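Putative glucose-6-phosphate 1-epimerase (PDB 2HTA) probably interconverts the alpha and beta anomers of D-glucose 6-phosphate as a monomeric hexose-6-phosphate mutarotase of the glucose-6-phosphate 1-epimerase family. Local coordinates at residues H248-P261 / Y275-A288. Residues are numbered along the deposited sequence; the frame is centred on the assembly and turned at random.
Sequences HHHHLNVVGWNPGP and YKTFVCVETVYATA
Tyr275 carries Gly260 and Pro261 over one face of its ring, with Pro261 N above the centre, while Lys276 CG lies on the opposite face. Tyr285, at the other end of the contact, has Leu252 CB over its ring centre and His250 O at its edge. Between these rings, strands 253-258 and 278-286 pair antiparallel in the beta-sandwich of the galactose mutarotase-like fold. The indole of Trp257 meets Cys280 SG at its edge, CE3 to SG 3.5 Å. The Trp257 and Phe278 rings meet obliquely, planes at 49°.

Glu282, probably an active-site residue, lies on the same sheet face as Trp257, Cys280 and Val255. With CG anti to its own carbonyl carbon (chi1 -51°), the extended chain runs past Val255, whose CG1 is 3.6 Å from Glu282 OE2. His179, the other probable active-site residue, touches Glu282 from strand 172-183. Trp257 touches Asp223, a probable substrate ligand.

Thr283 and Val254 point to the other face, where His248 of strand 242-249 meets them; its ND1 and Thr283 OG1 share a hydrogen bond of 2.7 Å. Val254 CG2 sits over the centre of that imidazole. Ser233 OG bonds His248 NE2, and Gln302 NE2 bonds Thr283 OG1.

A classic beta bulge places Leu252 and Asn253 against Val284, whose O accepts from both backbone N-H groups. Asn258 ND2 bonds Tyr275 O at 2.8 Å and Phe278 O at 2.7 Å, both near its amide plane, and Asn258 OD1 caps Gly260 N. Asn253 closes the other end. Its OD1 takes Ala286 N at 2.8 Å and Thr287 N at 3.0 Å, and its ND2 donates to Thr287 OG1, which lies only 4° out of the amide plane.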
loop_
_atom_site.group_PDB
_atom_site.type_symbol
_atom_site.label_atom_id
_atom_site.label_comp_id
_atom_site.label_asym_id
_atom_site.label_seq_id
_atom_site.Cartn_x
_atom_site.Cartn_y
_atom_site.Cartn_z
ATOM N N HIS A 248 -4.874 5.827 10.222
ATOM C CA HIS A 248 -3.451 5.667 10.422
ATOM C C HIS A 248 -3.164 5.450 11.891
ATOM O O HIS A 248 -3.733 6.152 12.780
ATOM C CB HIS A 248 -2.686 6.911 9.917
ATOM C CG HIS A 248 -3.108 7.378 8.553
ATOM N ND1 HIS A 248 -2.656 6.792 7.387
ATOM C CD2 HIS A 248 -4.011 8.319 8.179
ATOM C CE1 HIS A 248 -3.225 7.385 6.347
ATOM N NE2 HIS A 248 -4.038 8.329 6.801
ATOM N N HIS A 249 -2.329 4.434 12.168
ATOM C CA HIS A 249 -1.903 4.165 13.564
ATOM C C HIS A 249 -0.414 3.948 13.662
ATOM O O HIS A 249 0.173 3.357 12.792
ATOM C CB HIS A 249 -2.660 2.955 14.126
ATOM C CG HIS A 249 -4.024 3.313 14.666
ATOM N ND1 HIS A 249 -5.192 2.990 14.013
ATOM C CD2 HIS A 249 -4.384 4.032 15.765
ATOM C CE1 HIS A 249 -6.220 3.448 14.713
ATOM N NE2 HIS A 249 -5.755 4.112 15.770
ATOM N N HIS A 250 0.187 4.443 14.747
ATOM C CA HIS A 250 1.604 4.261 15.045
ATOM C C HIS A 250 2.493 5.010 14.064
ATOM O O HIS A 250 3.699 4.760 14.049
ATOM C CB HIS A 250 2.030 2.762 15.141
ATOM C CG HIS A 250 1.022 1.892 15.822
ATOM N ND1 HIS A 250 0.626 2.091 17.126
ATOM C CD2 HIS A 250 0.297 0.840 15.356
ATOM C CE1 HIS A 250 -0.297 1.197 17.451
ATOM N NE2 HIS A 250 -0.509 0.415 16.400
ATOM N N HIS A 251 1.911 5.887 13.250
ATOM C CA HIS A 251 2.619 6.594 12.179
ATOM C C HIS A 251 3.065 7.931 12.672
ATOM O O HIS A 251 2.713 8.354 13.812
ATOM C CB HIS A 251 1.603 6.867 10.988
ATOM C CG HIS A 251 0.538 7.801 11.412
ATOM N ND1 HIS A 251 -0.320 7.483 12.454
ATOM C CD2 HIS A 251 0.293 9.090 11.102
ATOM C CE1 HIS A 251 -1.121 8.509 12.675
ATOM N NE2 HIS A 251 -0.751 9.506 11.901
ATOM N N LEU A 252 3.856 8.620 11.827
ATOM C CA LEU A 252 4.192 10.042 12.063
ATOM C C LEU A 252 3.584 10.997 11.050
ATOM O O LEU A 252 3.308 12.177 11.360
ATOM C CB LEU A 252 5.718 10.254 12.037
ATOM C CG LEU A 252 6.377 11.087 13.111
ATOM C CD1 LEU A 252 5.850 10.679 14.582
ATOM C CD2 LEU A 252 7.893 10.885 12.949
ATOM N N ASN A 253 3.338 10.502 9.851
ATOM C CA ASN A 253 3.038 11.329 8.721
ATOM C C ASN A 253 1.985 10.641 7.870
ATOM O O ASN A 253 1.779 9.421 7.991
ATOM C CB ASN A 253 4.304 11.467 7.808
ATOM C CG ASN A 253 5.545 11.815 8.578
ATOM O OD1 ASN A 253 6.571 11.097 8.486
ATOM N ND2 ASN A 253 5.503 12.945 9.320
ATOM N N VAL A 254 1.336 11.418 7.014
ATOM C CA VAL A 254 0.541 10.845 5.918
ATOM C C VAL A 254 1.085 11.441 4.656
ATOM O O VAL A 254 1.493 12.592 4.696
ATOM C CB VAL A 254 -0.937 11.171 6.087
ATOM C CG1 VAL A 254 -1.787 10.761 4.832
ATOM C CG2 VAL A 254 -1.440 10.428 7.337
ATOM N N VAL A 255 1.162 10.658 3.561
ATOM C CA VAL A 255 1.530 11.198 2.278
ATOM C C VAL A 255 0.373 11.131 1.307
ATOM O O VAL A 255 -0.315 10.103 1.248
ATOM C CB VAL A 255 2.766 10.477 1.706
ATOM C CG1 VAL A 255 3.004 10.798 0.216
ATOM C CG2 VAL A 255 3.967 10.961 2.544
ATOM N N GLY A 256 0.101 12.242 0.639
ATOM C CA GLY A 256 -0.865 12.235 -0.443
ATOM C C GLY A 256 -0.087 12.392 -1.750
ATOM O O GLY A 256 0.743 13.303 -1.871
ATOM N N TRP A 257 -0.357 11.518 -2.735
ATOM C CA TRP A 257 0.407 11.596 -3.976
ATOM C C TRP A 257 -0.498 11.228 -5.144
ATOM O O TRP A 257 -1.271 10.264 -5.070
ATOM C CB TRP A 257 1.568 10.606 -3.920
ATOM C CG TRP A 257 2.369 10.530 -5.181
ATOM C CD1 TRP A 257 3.113 11.518 -5.723
ATOM C CD2 TRP A 257 2.507 9.391 -6.031
ATOM N NE1 TRP A 257 3.712 11.077 -6.895
ATOM C CE2 TRP A 257 3.377 9.752 -7.077
ATOM C CE3 TRP A 257 1.986 8.086 -6.003
ATOM C CZ2 TRP A 257 3.726 8.851 -8.102
ATOM C CZ3 TRP A 257 2.338 7.176 -7.029
ATOM C CH2 TRP A 257 3.206 7.569 -8.055
ATOM N N ASN A 258 -0.377 11.991 -6.218
ATOM C CA ASN A 258 -0.818 11.554 -7.558
ATOM C C ASN A 258 0.177 12.115 -8.554
ATOM O O ASN A 258 0.561 13.259 -8.427
ATOM C CB ASN A 258 -2.209 12.067 -7.879
ATOM C CG ASN A 258 -2.670 11.635 -9.277
ATOM O OD1 ASN A 258 -2.261 12.244 -10.256
ATOM N ND2 ASN A 258 -3.542 10.596 -9.371
ATOM N N PRO A 259 0.627 11.305 -9.515
ATOM C CA PRO A 259 1.789 11.718 -10.349
ATOM C C PRO A 259 1.377 12.744 -11.371
ATOM O O PRO A 259 2.225 13.443 -11.884
ATOM C CB PRO A 259 2.193 10.423 -11.052
ATOM C CG PRO A 259 0.965 9.533 -11.069
ATOM C CD PRO A 259 0.181 9.919 -9.816
ATOM N N GLY A 260 0.071 12.863 -11.643
ATOM C CA GLY A 260 -0.383 13.697 -12.764
ATOM C C GLY A 260 0.001 13.081 -14.127
ATOM O O GLY A 260 0.665 12.044 -14.203
ATOM N N PRO A 261 -0.352 13.768 -15.228
ATOM C CA PRO A 261 -0.270 13.137 -16.545
ATOM C C PRO A 261 1.140 12.917 -17.147
ATOM O O PRO A 261 1.399 11.819 -17.662
ATOM C CB PRO A 261 -1.163 14.040 -17.414
ATOM C CG PRO A 261 -1.096 15.345 -16.786
ATOM C CD PRO A 261 -0.913 15.123 -15.290
ATOM N N TYR A 275 -3.051 7.792 -13.838
ATOM C CA TYR A 275 -3.203 8.824 -12.799
ATOM C C TYR A 275 -4.639 9.301 -12.629
ATOM O O TYR A 275 -4.992 9.785 -11.572
ATOM C CB TYR A 275 -2.310 10.026 -13.080
ATOM C CG TYR A 275 -2.901 10.926 -14.186
ATOM C CD1 TYR A 275 -3.593 12.115 -13.862
ATOM C CD2 TYR A 275 -2.825 10.547 -15.525
ATOM C CE1 TYR A 275 -4.163 12.917 -14.847
ATOM C CE2 TYR A 275 -3.391 11.335 -16.512
ATOM C CZ TYR A 275 -4.045 12.519 -16.163
ATOM O OH TYR A 275 -4.587 13.291 -17.175
ATOM N N LYS A 276 -5.469 9.149 -13.658
ATOM C CA LYS A 276 -6.864 9.524 -13.601
ATOM C C LYS A 276 -7.695 8.777 -12.540
ATOM O O LYS A 276 -8.665 9.324 -12.057
ATOM C CB LYS A 276 -7.532 9.320 -14.962
ATOM C CG LYS A 276 -7.066 10.424 -15.922
ATOM C CD LYS A 276 -7.727 10.323 -17.278
ATOM C CE LYS A 276 -7.392 11.574 -18.101
ATOM N NZ LYS A 276 -8.196 11.657 -19.376
ATOM N N THR A 277 -7.344 7.523 -12.250
ATOM C CA THR A 277 -8.216 6.691 -11.435
ATOM C C THR A 277 -7.601 6.196 -10.118
ATOM O O THR A 277 -8.115 5.241 -9.497
ATOM C CB THR A 277 -8.791 5.515 -12.238
ATOM O OG1 THR A 277 -7.718 4.809 -12.885
ATOM C CG2 THR A 277 -9.770 6.075 -13.304
ATOM N N PHE A 278 -6.558 6.888 -9.653
ATOM C CA PHE A 278 -6.102 6.643 -8.281
ATOM C C PHE A 278 -5.622 7.878 -7.562
ATOM O O PHE A 278 -5.227 8.889 -8.194
ATOM C CB PHE A 278 -5.050 5.519 -8.236
ATOM C CG PHE A 278 -3.647 5.962 -8.634
ATOM C CD1 PHE A 278 -2.756 6.505 -7.692
ATOM C CD2 PHE A 278 -3.222 5.826 -9.961
ATOM C CE1 PHE A 278 -1.471 6.914 -8.066
ATOM C CE2 PHE A 278 -1.910 6.215 -10.339
ATOM C CZ PHE A 278 -1.053 6.738 -9.389
ATOM N N VAL A 279 -5.634 7.793 -6.227
ATOM C CA VAL A 279 -4.904 8.736 -5.388
ATOM C C VAL A 279 -4.212 7.869 -4.339
ATOM O O VAL A 279 -4.801 6.882 -3.863
ATOM C CB VAL A 279 -5.827 9.798 -4.720
ATOM C CG1 VAL A 279 -6.835 9.172 -3.716
ATOM C CG2 VAL A 279 -5.064 10.885 -4.016
ATOM N N CYS A 280 -2.969 8.227 -4.015
ATOM C CA CYS A 280 -2.287 7.567 -2.904
ATOM C C CYS A 280 -2.455 8.309 -1.622
ATOM O O CYS A 280 -2.166 9.512 -1.557
ATOM C CB CYS A 280 -0.787 7.354 -3.190
ATOM S SG CYS A 280 -0.503 6.120 -4.447
ATOM N N VAL A 281 -2.903 7.584 -0.584
ATOM C CA VAL A 281 -2.980 8.139 0.772
ATOM C C VAL A 281 -2.254 7.115 1.654
ATOM O O VAL A 281 -2.769 5.997 1.932
ATOM C CB VAL A 281 -4.473 8.407 1.263
ATOM C CG1 VAL A 281 -4.525 8.824 2.780
ATOM C CG2 VAL A 281 -5.240 9.413 0.330
ATOM N N GLU A 282 -1.033 7.485 2.059
ATOM C CA GLU A 282 -0.053 6.543 2.591
ATOM C C GLU A 282 0.106 6.745 4.088
ATOM O O GLU A 282 0.163 7.893 4.545
ATOM C CB GLU A 282 1.301 6.824 1.913
ATOM C CG GLU A 282 1.164 6.883 0.392
ATOM C CD GLU A 282 2.475 7.245 -0.285
ATOM O OE1 GLU A 282 3.540 7.033 0.306
ATOM O OE2 GLU A 282 2.420 7.691 -1.443
ATOM N N THR A 283 0.221 5.658 4.830
ATOM C CA THR A 283 0.567 5.717 6.274
ATOM C C THR A 283 2.064 5.676 6.374
ATOM O O THR A 283 2.700 4.721 5.894
ATOM C CB THR A 283 0.007 4.519 7.045
ATOM O OG1 THR A 283 -1.413 4.460 6.843
ATOM C CG2 THR A 283 0.264 4.692 8.520
ATOM N N VAL A 284 2.642 6.677 7.021
ATOM C CA VAL A 284 4.093 6.924 6.845
ATOM C C VAL A 284 4.811 7.185 8.157
ATOM O O VAL A 284 4.268 7.820 9.045
ATOM C CB VAL A 284 4.320 8.099 5.834
ATOM C CG1 VAL A 284 5.822 8.522 5.722
ATOM C CG2 VAL A 284 3.769 7.751 4.410
ATOM N N TYR A 285 6.057 6.713 8.281
ATOM C CA TYR A 285 6.874 7.077 9.427
ATOM C C TYR A 285 8.189 7.546 8.796
ATOM O O TYR A 285 9.033 6.733 8.527
ATOM C CB TYR A 285 7.084 5.879 10.327
ATOM C CG TYR A 285 7.422 6.310 11.752
ATOM C CD1 TYR A 285 6.520 6.099 12.806
ATOM C CD2 TYR A 285 8.605 7.013 12.023
ATOM C CE1 TYR A 285 6.787 6.525 14.152
ATOM C CE2 TYR A 285 8.902 7.443 13.382
ATOM C CZ TYR A 285 8.008 7.176 14.424
ATOM O OH TYR A 285 8.294 7.565 15.735
ATOM N N ALA A 286 8.269 8.832 8.437
ATOM C CA ALA A 286 9.427 9.322 7.612
ATOM C C ALA A 286 10.212 10.507 8.281
ATOM O O ALA A 286 11.449 10.602 8.148
ATOM C CB ALA A 286 9.005 9.713 6.221
ATOM N N THR A 287 9.515 11.431 8.917
ATOM C CA THR A 287 10.177 12.659 9.371
ATOM C C THR A 287 11.073 12.465 10.630
ATOM O O THR A 287 11.795 13.402 11.039
ATOM C CB THR A 287 9.169 13.829 9.577
ATOM O OG1 THR A 287 8.155 13.399 10.475
ATOM C CG2 THR A 287 8.462 14.194 8.330
ATOM N N ALA A 288 11.022 11.286 11.235
ATOM C CA ALA A 288 11.974 10.876 12.250
ATOM C C ALA A 288 12.059 9.364 12.086
ATOM O O ALA A 288 11.161 8.771 11.512
ATOM C CB ALA A 288 11.455 11.231 13.673
#